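Local atomic coordinates of glutamine synthetase (Streptomyces coelicolor, PDB entry 4BAX), a protein that belongs to the glutamine synthetase family, pairing a beta-Grasp domain with a catalytic domain in each subunit of a ten-chain assembly. Residues A[10-13]-A[17-20]; A[126-131]-A[224-229]. All coordinates share one frame; numbering follows the deposited sequence.

Interaction 1 (A[10-13]-A[17-20])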
loop_
_atom_site.group_PDB
_atom_site.type_symbol
_atom_site.label_atom_id
_atom_site.label_comp_id
_atom_site.label_asym_id
_atom_site.label_seq_id
_atom_site.Cartn_x
_atom_site.Cartn_y
_atom_site.Cartn_z
ATOM N N TRP A 10 -17.701 33.383 17.853
ATOM C CA TRP A 10 -18.646 33.368 18.955
ATOM C C TRP A 10 -18.811 31.958 19.509
ATOM O O TRP A 10 -18.260 31.014 18.948
ATOM C CB TRP A 10 -19.992 34.004 18.579
ATOM C CG TRP A 10 -20.869 33.174 17.662
ATOM C CD1 TRP A 10 -21.911 32.370 18.039
ATOM C CD2 TRP A 10 -20.803 33.095 16.229
ATOM N NE1 TRP A 10 -22.490 31.790 16.931
ATOM C CE2 TRP A 10 -21.833 32.216 15.809
ATOM C CE3 TRP A 10 -19.972 33.667 15.261
ATOM C CZ2 TRP A 10 -22.056 31.903 14.464
ATOM C CZ3 TRP A 10 -20.196 33.350 13.913
ATOM C CH2 TRP A 10 -21.230 32.482 13.533
ATOM N N ILE A 11 -19.520 31.846 20.634
ATOM C CA ILE A 11 -19.814 30.573 21.278
ATOM C C ILE A 11 -21.295 30.265 21.087
ATOM O O ILE A 11 -22.145 31.129 21.289
ATOM C CB ILE A 11 -19.446 30.614 22.757
ATOM C CG1 ILE A 11 -17.927 30.644 22.894
ATOM C CG2 ILE A 11 -19.970 29.392 23.503
ATOM C CD1 ILE A 11 -17.426 31.908 23.511
ATOM N N ASP A 12 -21.599 29.033 20.685
ATOM C CA ASP A 12 -22.982 28.657 20.412
ATOM C C ASP A 12 -23.782 28.183 21.645
ATOM O O ASP A 12 -23.384 28.401 22.795
ATOM C CB ASP A 12 -23.101 27.706 19.211
ATOM C CG ASP A 12 -22.588 26.306 19.496
ATOM O OD1 ASP A 12 -22.405 25.935 20.676
ATOM O OD2 ASP A 12 -22.327 25.577 18.515
ATOM N N GLY A 13 -24.940 27.590 21.386
ATOM C CA GLY A 13 -25.795 27.095 22.439
ATOM C C GLY A 13 -25.846 25.580 22.490
ATOM O O GLY A 13 -26.814 25.018 23.019
ATOM N N THR A 17 -21.816 20.807 26.024
ATOM C CA THR A 17 -20.702 21.742 25.908
ATOM C C THR A 17 -20.841 22.557 24.639
ATOM O O THR A 17 -20.894 22.003 23.539
ATOM C CB THR A 17 -19.367 21.017 25.914
ATOM O OG1 THR A 17 -19.257 20.273 27.137
ATOM C CG2 THR A 17 -18.239 22.016 25.863
ATOM N N ALA A 18 -20.814 23.877 24.804
ATOM C CA ALA A 18 -20.943 24.813 23.698
ATOM C C ALA A 18 -19.695 24.860 22.849
ATOM O O ALA A 18 -18.590 24.615 23.339
ATOM C CB ALA A 18 -21.308 26.197 24.208
ATOM N N LYS A 19 -19.890 25.240 21.587
ATOM C CA LYS A 19 -18.832 25.230 20.585
ATOM C C LYS A 19 -18.573 26.606 19.978
ATOM O O LYS A 19 -19.458 27.485 19.935
ATOM C CB LYS A 19 -19.179 24.253 19.469
ATOM C CG LYS A 19 -19.640 22.876 19.951
ATOM C CD LYS A 19 -20.220 22.051 18.796
ATOM C CE LYS A 19 -19.313 22.041 17.545
ATOM N NZ LYS A 19 -18.147 21.100 17.623
ATOM N N LEU A 20 -17.334 26.791 19.548
ATOM C CA LEU A 20 -16.920 27.987 18.835
ATOM C C LEU A 20 -17.469 28.002 17.404
ATOM O O LEU A 20 -17.583 26.962 16.766
ATOM C CB LEU A 20 -15.409 28.129 18.824
ATOM C CG LEU A 20 -14.795 28.465 20.164
ATOM C CD1 LEU A 20 -13.402 27.870 20.213
ATOM C CD2 LEU A 20 -14.769 29.993 20.373
#
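The loop end of a beta hairpin in the beta-Grasp domain is held together here, where Ile11 at the end of strand 3-11 faces Leu20 at the start of strand 20-28 as an antiparallel, non-hydrogen-bonded pair, CA to CA 4.6 Å. Just beyond it, two hydrogen bonds tie Asp12 to Lys19. Asp12 N donates to Lys19 O (2.7 Å), and Lys19 N donates in turn to Asp12 OD1 at 2.8 Å, with an N-H...O angle of 173° but coming from above the carboxylate plane. The carboxylate can fold back because Asp12 CG sits between its own backbone N and carbonyl carbon (chi1 72°). Its OD2 pairs with Arg21 and also bonds Thr14 inside the turn, while the lysine tail runs off to Glu148 of the second subunit. On the apolar side, Ile11 CG2 presses on Ala18 CB at 3.5 Å; Ile11 and Leu20 share one face of the sheet, Ile11 CG1 alongside Leu20 CD2 at 4.1 Å, both side chains touching Trp198 of helix 190-210. This is the turn end of an antiparallel beta hairpin, where an aspartate side chain takes a backbone N-H from the far side of the loop.

Interaction 2 (A[126-131]-A[224-229])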
loop_
_atom_site.group_PDB
_atom_site.type_symbol
_atom_site.label_atom_id
_atom_site.label_comp_id
_atom_site.label_asym_id
_atom_site.label_seq_id
_atom_site.Cartn_x
_atom_site.Cartn_y
_atom_site.Cartn_z
ATOM N N LEU A 126 -3.054 11.036 19.288
ATOM C CA LEU A 126 -1.863 11.245 18.466
ATOM C C LEU A 126 -0.641 10.478 19.000
ATOM O O LEU A 126 0.212 10.060 18.220
ATOM C CB LEU A 126 -1.558 12.744 18.289
ATOM C CG LEU A 126 -0.378 13.041 17.357
ATOM C CD1 LEU A 126 -0.836 12.931 15.922
ATOM C CD2 LEU A 126 0.267 14.396 17.608
ATOM N N GLY A 127 -0.575 10.282 20.317
ATOM C CA GLY A 127 0.543 9.582 20.923
ATOM C C GLY A 127 0.348 8.080 21.082
ATOM O O GLY A 127 1.183 7.388 21.683
ATOM N N PHE A 128 -0.764 7.567 20.565
ATOM C CA PHE A 128 -1.090 6.155 20.709
ATOM C C PHE A 128 -0.821 5.501 19.371
ATOM O O PHE A 128 -0.940 6.171 18.345
ATOM C CB PHE A 128 -2.567 5.972 21.090
ATOM C CG PHE A 128 -2.839 6.018 22.582
ATOM C CD1 PHE A 128 -2.194 6.948 23.397
ATOM C CD2 PHE A 128 -3.774 5.166 23.169
ATOM C CE1 PHE A 128 -2.460 7.002 24.775
ATOM C CE2 PHE A 128 -4.041 5.220 24.549
ATOM C CZ PHE A 128 -3.384 6.140 25.345
ATOM N N PRO A 129 -0.379 4.227 19.376
ATOM C CA PRO A 129 -0.231 3.428 18.148
ATOM C C PRO A 129 -1.617 2.938 17.718
ATOM O O PRO A 129 -2.524 2.825 18.565
ATOM C CB PRO A 129 0.635 2.242 18.589
ATOM C CG PRO A 129 0.410 2.129 20.048
ATOM C CD PRO A 129 0.111 3.510 20.569
ATOM N N GLU A 130 -1.784 2.640 16.434
ATOM C CA GLU A 130 -3.070 2.159 15.951
ATOM C C GLU A 130 -3.388 0.820 16.584
ATOM O O GLU A 130 -2.556 -0.089 16.591
ATOM C CB GLU A 130 -3.068 2.035 14.420
ATOM C CG GLU A 130 -2.847 3.358 13.677
ATOM C CD GLU A 130 -4.118 3.888 13.015
ATOM O OE1 GLU A 130 -5.061 3.083 12.821
ATOM O OE2 GLU A 130 -4.182 5.110 12.713
ATOM N N GLY A 131 -4.566 0.739 17.195
ATOM C CA GLY A 131 -5.046 -0.510 17.752
ATOM C C GLY A 131 -4.465 -0.914 19.078
ATOM O O GLY A 131 -4.695 -2.042 19.522
ATOM N N GLY A 224 -9.351 4.805 31.809
ATOM C CA GLY A 224 -8.319 4.105 32.542
ATOM C C GLY A 224 -7.365 4.974 33.331
ATOM O O GLY A 224 -7.720 6.051 33.798
ATOM N N ASP A 225 -6.120 4.533 33.416
ATOM C CA ASP A 225 -5.147 5.226 34.243
ATOM C C ASP A 225 -4.488 6.360 33.483
ATOM O O ASP A 225 -3.640 7.070 34.025
ATOM C CB ASP A 225 -4.091 4.248 34.746
ATOM C CG ASP A 225 -4.615 3.371 35.865
ATOM O OD1 ASP A 225 -5.543 3.819 36.586
ATOM O OD2 ASP A 225 -4.069 2.260 36.057
ATOM N N TRP A 226 -4.865 6.511 32.218
ATOM C CA TRP A 226 -4.401 7.633 31.406
ATOM C C TRP A 226 -4.946 8.958 31.947
ATOM O O TRP A 226 -6.108 9.074 32.326
ATOM C CB TRP A 226 -4.761 7.412 29.929
ATOM C CG TRP A 226 -4.249 6.088 29.443
ATOM C CD1 TRP A 226 -4.938 4.910 29.364
ATOM C CD2 TRP A 226 -2.917 5.800 29.012
ATOM N NE1 TRP A 226 -4.113 3.909 28.895
ATOM C CE2 TRP A 226 -2.869 4.434 28.670
ATOM C CE3 TRP A 226 -1.766 6.566 28.876
ATOM C CZ2 TRP A 226 -1.715 3.827 28.207
ATOM C CZ3 TRP A 226 -0.618 5.954 28.411
ATOM C CH2 TRP A 226 -0.602 4.603 28.082
ATOM N N ASN A 227 -4.086 9.965 31.961
ATOM C CA ASN A 227 -4.402 11.233 32.603
ATOM C C ASN A 227 -5.561 12.003 31.985
ATOM O O ASN A 227 -5.678 12.122 30.762
ATOM C CB ASN A 227 -3.164 12.127 32.675
ATOM C CG ASN A 227 -2.610 12.233 34.079
ATOM O OD1 ASN A 227 -2.539 11.240 34.819
ATOM N ND2 ASN A 227 -2.182 13.431 34.448
ATOM N N GLY A 228 -6.380 12.581 32.853
ATOM C CA GLY A 228 -7.444 13.465 32.419
ATOM C C GLY A 228 -6.931 14.842 32.023
ATOM O O GLY A 228 -5.783 15.207 32.311
ATOM N N ALA A 229 -7.768 15.593 31.313
ATOM C CA ALA A 229 -7.416 16.950 30.929
ATOM C C ALA A 229 -8.201 17.954 31.773
ATOM O O ALA A 229 -9.441 17.953 31.762
ATOM C CB ALA A 229 -7.651 17.163 29.419
#
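The backbones of 126-131 and 224-229, two loops without regular secondary structure, stay well apart, Phe128 CA and Trp226 CA being 11.3 Å from each other at the closest pairing, and the gap is bridged by two aromatic side chains reaching in from opposite directions. Phe128 brings the edge of its ring to one face of the Trp226 indole. The leading atom is Phe128 CZ, 3.7 Å from Trp226 CD2 and 3.8 Å from Trp226 CE2, the two carbons shared by both indole rings, so the phenyl end comes down over the middle of the indole. Phe128 CE1 follows at one side, 4.2 Å from Trp226 CE3. The phenyl and the six-membered indole ring have centroids 4.8 Å apart and planes inclined at 60°, a tilted rather than perpendicular T. In Trp226, CG lies anti to the carbonyl carbon (chi1 -54°), and with chi2 at 96° the indole turns its broad face to the incoming phenyl. The meeting is apolar and small, burying 94 Å² over both sides. Around it, Pro134 packs on Phe128 and Gln137 on Trp226, while the Trp226 carbonyl takes a hydrogen bond from Lys220. What results is a T-shaped (edge-to-face) aromatic pair, joining two loops of the catalytic domain that lie far apart in sequence.

Overall arrangement
Interaction 1 is complete before the chain reaches interaction 2; the first belongs to the beta-Grasp domain, the second to the catalytic domain. Their centres are 26 Å apart and their nearest atoms about 11 Å, without touching. Interaction 1 ties the end of strand 3-11 to the start of strand 20-28, neighbours in the five-stranded sheet, and spans three intervening residues; interaction 2 links loops with 92 residues between them, one following strand 124-125 and the other preceding strand 231-236 of the larger mixed sheet. Each also borders a different copy of the protein: Lys19 and Leu20 meet the second subunit, Pro129 the third. Local hairpin closure and long-range loop packing therefore both lie beside subunit interfaces.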